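Local coordinates for putative sulfatase yidJ (Bacteroides fragilis, PDB 2QZU), which probably hydrolyses sulfate esters as a metal-dependent member of the sulfatase family, though its substrate is not established, at residues V143-N148 with F193-Q198; G415-R420 with F438-D443. All coordinates share one frame; numbering follows the deposited sequence.

How the interactions relate
From the N terminus, interaction 1 comes first: it joins the loop between strands 126-130 and 168-172 of the large mixed sheet to the hairpin of strands 182-183 and 194-195, closing a loop of 44 residues. Strand 168-172, at one end of that sheet, lies inside the loop. Interaction 2 follows far later, closing a short loop of 17 residues, nearly all strand, across three strands of the C-terminal four-stranded antiparallel sheet. The two are in series, neither enclosing nor crossing the other. They lie on opposite sides of the chain's centre, their own centres about 42 Å apart and their nearest atoms about 29 Å apart.

Interaction 1 of 2, residues V143-N148 with F193-Q198; sequences VDTYNN and FYYVNQ
Phe193 turns the CZ corner of its ring to the Asp144 carbonyl, with Asp144 O near the ring plane and 3.5 Å from Phe193 CZ. On the neighbouring rim atoms, Thr145 CG2 approaches Phe193 CE2 obliquely at 3.8 Å, and Val143 CB lies 4.2 Å from Phe193 CE1. No direct hydrogen bond joins the segments; two waters do so through the Tyr195 hydroxyl. One donates to Asp144 O at 2.8 Å and also binds Tyr195 OH. The other accepts from Tyr146 N at 2.9 Å and meets the same hydroxyl.

The loop between strands 126-130 and 168-172 is shaped from within. Asp144 is the centre of an inverse gamma turn, in which Thr145 N donates to Val143 O; Asn148 ND2 reaches that oxygen too, at 3.0 Å and from the same face of the carbonyl plane. Thr145 OG1, set between the backbone N and carbonyl carbon (chi1 52°), donates to Asn147 OD1 at 2.9 Å, while CG2 of the same residue meets the two aromatic side chains. Farther out, Arg149 forms a salt bridge with Asp144, and Trp184 packs against the Phe193 ring. Met182, on the strand 182-183 that pairs antiparallel with 194-195, touches Thr145 and Tyr195, and Lys180 makes a cation-pi contact with Tyr195. Between the segments, a carbonyl meets an aromatic edge beside a few apolar touches, and the polar links run through the two waters.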
loop_
_atom_site.group_PDB
_atom_site.type_symbol
_atom_site.label_atom_id
_atom_site.label_comp_id
_atom_site.label_asym_id
_atom_site.label_seq_id
_atom_site.Cartn_x
_atom_site.Cartn_y
_atom_site.Cartn_z
ATOM N N VAL A 143 -10.596 -7.566 16.915
ATOM C CA VAL A 143 -10.963 -8.547 15.901
ATOM C C VAL A 143 -9.793 -8.661 14.929
ATOM O O VAL A 143 -9.061 -7.693 14.702
ATOM C CB VAL A 143 -12.256 -8.156 15.143
ATOM C CG1 VAL A 143 -13.438 -8.157 16.106
ATOM C CG2 VAL A 143 -12.101 -6.804 14.485
ATOM N N ASP A 144 -9.635 -9.845 14.352
ATOM C CA ASP A 144 -8.516 -10.140 13.462
ATOM C C ASP A 144 -8.500 -9.632 12.016
ATOM O O ASP A 144 -8.530 -10.429 11.076
ATOM C CB ASP A 144 -8.276 -11.658 13.478
ATOM C CG ASP A 144 -6.965 -12.054 12.828
ATOM O OD1 ASP A 144 -5.961 -11.341 13.033
ATOM O OD2 ASP A 144 -6.936 -13.087 12.123
ATOM N N THR A 145 -8.448 -8.313 11.836
ATOM C CA THR A 145 -8.342 -7.733 10.493
ATOM C C THR A 145 -7.035 -6.942 10.466
ATOM O O THR A 145 -6.533 -6.536 11.516
ATOM C CB THR A 145 -9.533 -6.810 10.128
ATOM O OG1 THR A 145 -9.726 -5.832 11.150
ATOM C CG2 THR A 145 -10.801 -7.637 9.945
ATOM N N TYR A 146 -6.485 -6.726 9.274
ATOM C CA TYR A 146 -5.199 -6.042 9.139
ATOM C C TYR A 146 -5.059 -4.690 9.837
ATOM O O TYR A 146 -3.990 -4.378 10.368
ATOM C CB TYR A 146 -4.830 -5.876 7.658
ATOM C CG TYR A 146 -5.471 -4.677 7.009
ATOM C CD1 TYR A 146 -6.779 -4.737 6.534
ATOM C CD2 TYR A 146 -4.798 -3.455 6.947
ATOM C CE1 TYR A 146 -7.405 -3.610 6.024
ATOM C CE2 TYR A 146 -5.414 -2.324 6.445
ATOM C CZ TYR A 146 -6.725 -2.410 5.988
ATOM O OH TYR A 146 -7.381 -1.293 5.543
ATOM N N ASN A 147 -6.121 -3.886 9.834
ATOM C CA ASN A 147 -6.059 -2.567 10.454
ATOM C C ASN A 147 -6.202 -2.566 11.972
ATOM O O ASN A 147 -6.414 -1.519 12.584
ATOM C CB ASN A 147 -7.088 -1.625 9.811
ATOM C CG ASN A 147 -8.508 -2.183 9.816
ATOM O OD1 ASN A 147 -8.732 -3.378 10.011
ATOM N ND2 ASN A 147 -9.479 -1.306 9.576
ATOM N N ASN A 148 -6.075 -3.744 12.573
ATOM C CA ASN A 148 -6.153 -3.876 14.022
ATOM C C ASN A 148 -4.836 -4.413 14.565
ATOM O O ASN A 148 -4.704 -4.679 15.761
ATOM C CB ASN A 148 -7.304 -4.796 14.421
ATOM C CG ASN A 148 -8.640 -4.085 14.409
ATOM O OD1 ASN A 148 -8.729 -2.905 14.053
ATOM N ND2 ASN A 148 -9.688 -4.795 14.802
ATOM N N PHE A 193 -16.630 -12.819 11.238
ATOM C CA PHE A 193 -16.832 -12.008 10.048
ATOM C C PHE A 193 -16.325 -12.857 8.885
ATOM O O PHE A 193 -15.634 -13.852 9.099
ATOM C CB PHE A 193 -16.034 -10.699 10.127
ATOM C CG PHE A 193 -14.595 -10.880 10.533
ATOM C CD1 PHE A 193 -14.240 -10.931 11.878
ATOM C CD2 PHE A 193 -13.601 -11.014 9.571
ATOM C CE1 PHE A 193 -12.911 -11.110 12.260
ATOM C CE2 PHE A 193 -12.269 -11.196 9.941
ATOM C CZ PHE A 193 -11.924 -11.242 11.290
ATOM N N TYR A 194 -16.671 -12.475 7.661
ATOM C CA TYR A 194 -16.233 -13.219 6.485
ATOM C C TYR A 194 -15.686 -12.284 5.421
ATOM O O TYR A 194 -16.022 -11.101 5.388
ATOM C CB TYR A 194 -17.391 -14.022 5.887
ATOM C CG TYR A 194 -18.569 -13.174 5.457
ATOM C CD1 TYR A 194 -19.568 -12.832 6.362
ATOM C CD2 TYR A 194 -18.679 -12.706 4.144
ATOM C CE1 TYR A 194 -20.650 -12.048 5.979
ATOM C CE2 TYR A 194 -19.761 -11.915 3.750
ATOM C CZ TYR A 194 -20.741 -11.595 4.676
ATOM O OH TYR A 194 -21.822 -10.825 4.310
ATOM N N TYR A 195 -14.836 -12.824 4.557
ATOM C CA TYR A 195 -14.249 -12.054 3.471
ATOM C C TYR A 195 -14.966 -12.405 2.172
ATOM O O TYR A 195 -15.483 -13.515 2.019
ATOM C CB TYR A 195 -12.762 -12.383 3.329
ATOM C CG TYR A 195 -11.884 -11.823 4.422
ATOM C CD1 TYR A 195 -11.504 -10.480 4.420
ATOM C CD2 TYR A 195 -11.433 -12.638 5.463
ATOM C CE1 TYR A 195 -10.697 -9.962 5.427
ATOM C CE2 TYR A 195 -10.624 -12.129 6.475
ATOM C CZ TYR A 195 -10.262 -10.793 6.451
ATOM O OH TYR A 195 -9.469 -10.293 7.454
ATOM N N VAL A 196 -14.995 -11.453 1.247
ATOM C CA VAL A 196 -15.619 -11.640 -0.056
ATOM C C VAL A 196 -14.586 -11.332 -1.145
ATOM O O VAL A 196 -13.882 -10.328 -1.072
ATOM C CB VAL A 196 -16.827 -10.688 -0.235
ATOM C CG1 VAL A 196 -17.444 -10.887 -1.605
ATOM C CG2 VAL A 196 -17.858 -10.942 0.859
ATOM N N ASN A 197 -14.493 -12.199 -2.150
ATOM C CA ASN A 197 -13.546 -12.000 -3.245
ATOM C C ASN A 197 -14.233 -11.239 -4.373
ATOM O O ASN A 197 -14.426 -11.756 -5.471
ATOM C CB ASN A 197 -13.031 -13.354 -3.748
ATOM C CG ASN A 197 -12.088 -14.028 -2.759
ATOM O OD1 ASN A 197 -11.824 -15.226 -2.854
ATOM N ND2 ASN A 197 -11.565 -13.255 -1.811
ATOM N N GLN A 198 -14.604 -10.000 -4.076
ATOM C CA GLN A 198 -15.284 -9.130 -5.024
ATOM C C GLN A 198 -15.077 -7.697 -4.550
ATOM O O GLN A 198 -14.909 -7.462 -3.355
ATOM C CB GLN A 198 -16.778 -9.477 -5.054
ATOM C CG GLN A 198 -17.637 -8.568 -5.913
ATOM C CD GLN A 198 -19.016 -9.152 -6.174
ATOM O OE1 GLN A 198 -19.658 -9.691 -5.272
ATOM N NE2 GLN A 198 -19.478 -9.048 -7.415
HETATM O O HOH W 1 -8.800 -12.336 9.067
HETATM O O HOH W 2 -7.391 -8.477 7.200
#

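Interaction 2 of 2, residues G415-R420 with F438-D443; sequences GLRTDR and FDRTND
Arg417 and Arg420 both carry CG anti to the backbone N (chi1 -178° and 176°) and run extended to NE, whereas the Arg440 chain is bent at chi3 (-53°), which turns NE out of the line of the chain. These side chains gather at the ends of strands 412-417 and 431-439 in a C-terminal antiparallel sheet, with strand 421-428 between them. The guanidinium groups of Arg440 and Arg417 stack, centres 3.7 Å apart, with Arg440 NH2 over the centre of the Arg417 group. Glu331 forms a salt bridge with Arg417 and a long, weak ion pair with Arg440, probably easing the like-charge repulsion.

In its own plane, Arg440 NH2 donates to Thr418 O at 2.8 Å; on the guanidinium face opposite Arg417 lies the Arg420 carbonyl, its O offset toward the rim. Arg440 N bonds to Arg420 O, also at 2.8 Å. Thr418 OG1 accepts from Arg420 N in an ST turn and also from Tyr421 N. A two-pronged salt bridge links Arg420 to Asp439, their planes steeply inclined: NE comes to OD1 from above the carboxylate plane at 3.2 Å, and NH2 meets OD2 on its syn side at 2.8 Å. Asp439 OD1 also accepts from Thr441 N (an Asx turn), nearly along its C-O axis, and from Asn442 N (an Asx motif), above the carboxylate plane.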
loop_
_atom_site.group_PDB
_atom_site.type_symbol
_atom_site.label_atom_id
_atom_site.label_comp_id
_atom_site.label_asym_id
_atom_site.label_seq_id
_atom_site.Cartn_x
_atom_site.Cartn_y
_atom_site.Cartn_z
ATOM N N GLY A 415 -15.729 27.240 13.197
ATOM C CA GLY A 415 -15.862 28.207 12.127
ATOM C C GLY A 415 -17.247 28.275 11.533
ATOM O O GLY A 415 -18.173 27.609 11.993
ATOM N N LEU A 416 -17.375 29.098 10.502
ATOM C CA LEU A 416 -18.634 29.284 9.803
ATOM C C LEU A 416 -18.370 29.376 8.304
ATOM O O LEU A 416 -17.330 29.879 7.881
ATOM C CB LEU A 416 -19.312 30.575 10.270
ATOM C CG LEU A 416 -19.739 30.714 11.730
ATOM C CD1 LEU A 416 -20.173 32.156 11.985
ATOM C CD2 LEU A 416 -20.867 29.745 12.040
ATOM N N ARG A 417 -19.309 28.879 7.509
ATOM C CA ARG A 417 -19.194 28.942 6.058
ATOM C C ARG A 417 -20.452 29.619 5.537
ATOM O O ARG A 417 -21.552 29.081 5.675
ATOM C CB ARG A 417 -19.073 27.535 5.445
ATOM C CG ARG A 417 -18.910 27.530 3.909
ATOM C CD ARG A 417 -18.787 26.104 3.362
ATOM N NE ARG A 417 -18.578 26.056 1.912
ATOM C CZ ARG A 417 -19.507 26.341 1.003
ATOM N NH1 ARG A 417 -20.725 26.699 1.378
ATOM N NH2 ARG A 417 -19.218 26.256 -0.291
ATOM N N THR A 418 -20.305 30.816 4.977
ATOM C CA THR A 418 -21.454 31.516 4.416
ATOM C C THR A 418 -21.375 31.284 2.911
ATOM O O THR A 418 -20.416 30.675 2.429
ATOM C CB THR A 418 -21.409 33.035 4.683
ATOM O OG1 THR A 418 -20.502 33.658 3.766
ATOM C CG2 THR A 418 -20.960 33.315 6.111
ATOM N N ASP A 419 -22.365 31.769 2.169
ATOM C CA ASP A 419 -22.358 31.582 0.725
ATOM C C ASP A 419 -21.180 32.274 0.048
ATOM O O ASP A 419 -20.949 32.076 -1.143
ATOM C CB ASP A 419 -23.672 32.073 0.101
ATOM C CG ASP A 419 -24.018 33.493 0.501
ATOM O OD1 ASP A 419 -23.093 34.312 0.690
ATOM O OD2 ASP A 419 -25.224 33.793 0.614
ATOM N N ARG A 420 -20.431 33.073 0.802
ATOM C CA ARG A 420 -19.283 33.781 0.238
ATOM C C ARG A 420 -17.983 33.610 1.019
ATOM O O ARG A 420 -16.909 33.490 0.423
ATOM C CB ARG A 420 -19.587 35.278 0.126
ATOM C CG ARG A 420 -18.401 36.098 -0.371
ATOM C CD ARG A 420 -18.713 37.584 -0.437
ATOM N NE ARG A 420 -17.579 38.341 -0.961
ATOM C CZ ARG A 420 -17.540 39.666 -1.061
ATOM N NH1 ARG A 420 -18.576 40.398 -0.671
ATOM N NH2 ARG A 420 -16.462 40.261 -1.551
ATOM N N PHE A 438 -11.490 33.554 4.399
ATOM C CA PHE A 438 -11.335 33.468 2.952
ATOM C C PHE A 438 -12.574 34.025 2.265
ATOM O O PHE A 438 -13.702 33.733 2.669
ATOM C CB PHE A 438 -11.162 32.015 2.490
ATOM C CG PHE A 438 -9.897 31.364 2.959
ATOM C CD1 PHE A 438 -9.948 30.269 3.820
ATOM C CD2 PHE A 438 -8.658 31.816 2.519
ATOM C CE1 PHE A 438 -8.774 29.631 4.234
ATOM C CE2 PHE A 438 -7.484 31.191 2.924
ATOM C CZ PHE A 438 -7.541 30.096 3.783
ATOM N N ASP A 439 -12.353 34.831 1.232
ATOM C CA ASP A 439 -13.435 35.400 0.437
ATOM C C ASP A 439 -13.458 34.488 -0.785
ATOM O O ASP A 439 -12.640 34.641 -1.690
ATOM C CB ASP A 439 -13.089 36.829 0.007
ATOM C CG ASP A 439 -14.169 37.459 -0.858
ATOM O OD1 ASP A 439 -14.892 36.716 -1.557
ATOM O OD2 ASP A 439 -14.285 38.700 -0.852
ATOM N N ARG A 440 -14.385 33.536 -0.811
ATOM C CA ARG A 440 -14.451 32.583 -1.915
ATOM C C ARG A 440 -14.882 33.154 -3.265
ATOM O O ARG A 440 -14.718 32.502 -4.296
ATOM C CB ARG A 440 -15.346 31.404 -1.531
ATOM C CG ARG A 440 -14.890 30.681 -0.267
ATOM C CD ARG A 440 -15.450 29.260 -0.215
ATOM N NE ARG A 440 -16.899 29.237 -0.377
ATOM C CZ ARG A 440 -17.772 29.615 0.555
ATOM N NH1 ARG A 440 -17.351 30.049 1.738
ATOM N NH2 ARG A 440 -19.069 29.574 0.294
ATOM N N THR A 441 -15.429 34.364 -3.264
ATOM C CA THR A 441 -15.850 34.997 -4.509
ATOM C C THR A 441 -14.621 35.479 -5.280
ATOM O O THR A 441 -14.449 35.154 -6.455
ATOM C CB THR A 441 -16.778 36.199 -4.240
ATOM O OG1 THR A 441 -17.978 35.740 -3.605
ATOM C CG2 THR A 441 -17.136 36.904 -5.547
ATOM N N ASN A 442 -13.767 36.248 -4.610
ATOM C CA ASN A 442 -12.552 36.779 -5.231
ATOM C C ASN A 442 -11.378 35.809 -5.128
ATOM O O ASN A 442 -10.406 35.915 -5.876
ATOM C CB ASN A 442 -12.151 38.102 -4.565
ATOM C CG ASN A 442 -12.999 39.274 -5.023
ATOM O OD1 ASN A 442 -13.003 39.629 -6.202
ATOM N ND2 ASN A 442 -13.718 39.886 -4.089
ATOM N N ASP A 443 -11.481 34.866 -4.200
ATOM C CA ASP A 443 -10.424 33.890 -3.952
ATOM C C ASP A 443 -11.072 32.514 -3.786
ATOM O O ASP A 443 -11.074 31.943 -2.696
ATOM C CB ASP A 443 -9.678 34.326 -2.679
ATOM C CG ASP A 443 -8.608 33.344 -2.237
ATOM O OD1 ASP A 443 -7.904 32.776 -3.096
ATOM O OD2 ASP A 443 -8.457 33.165 -1.008
HETATM O O HOH W 3 -21.188 29.489 -2.295
#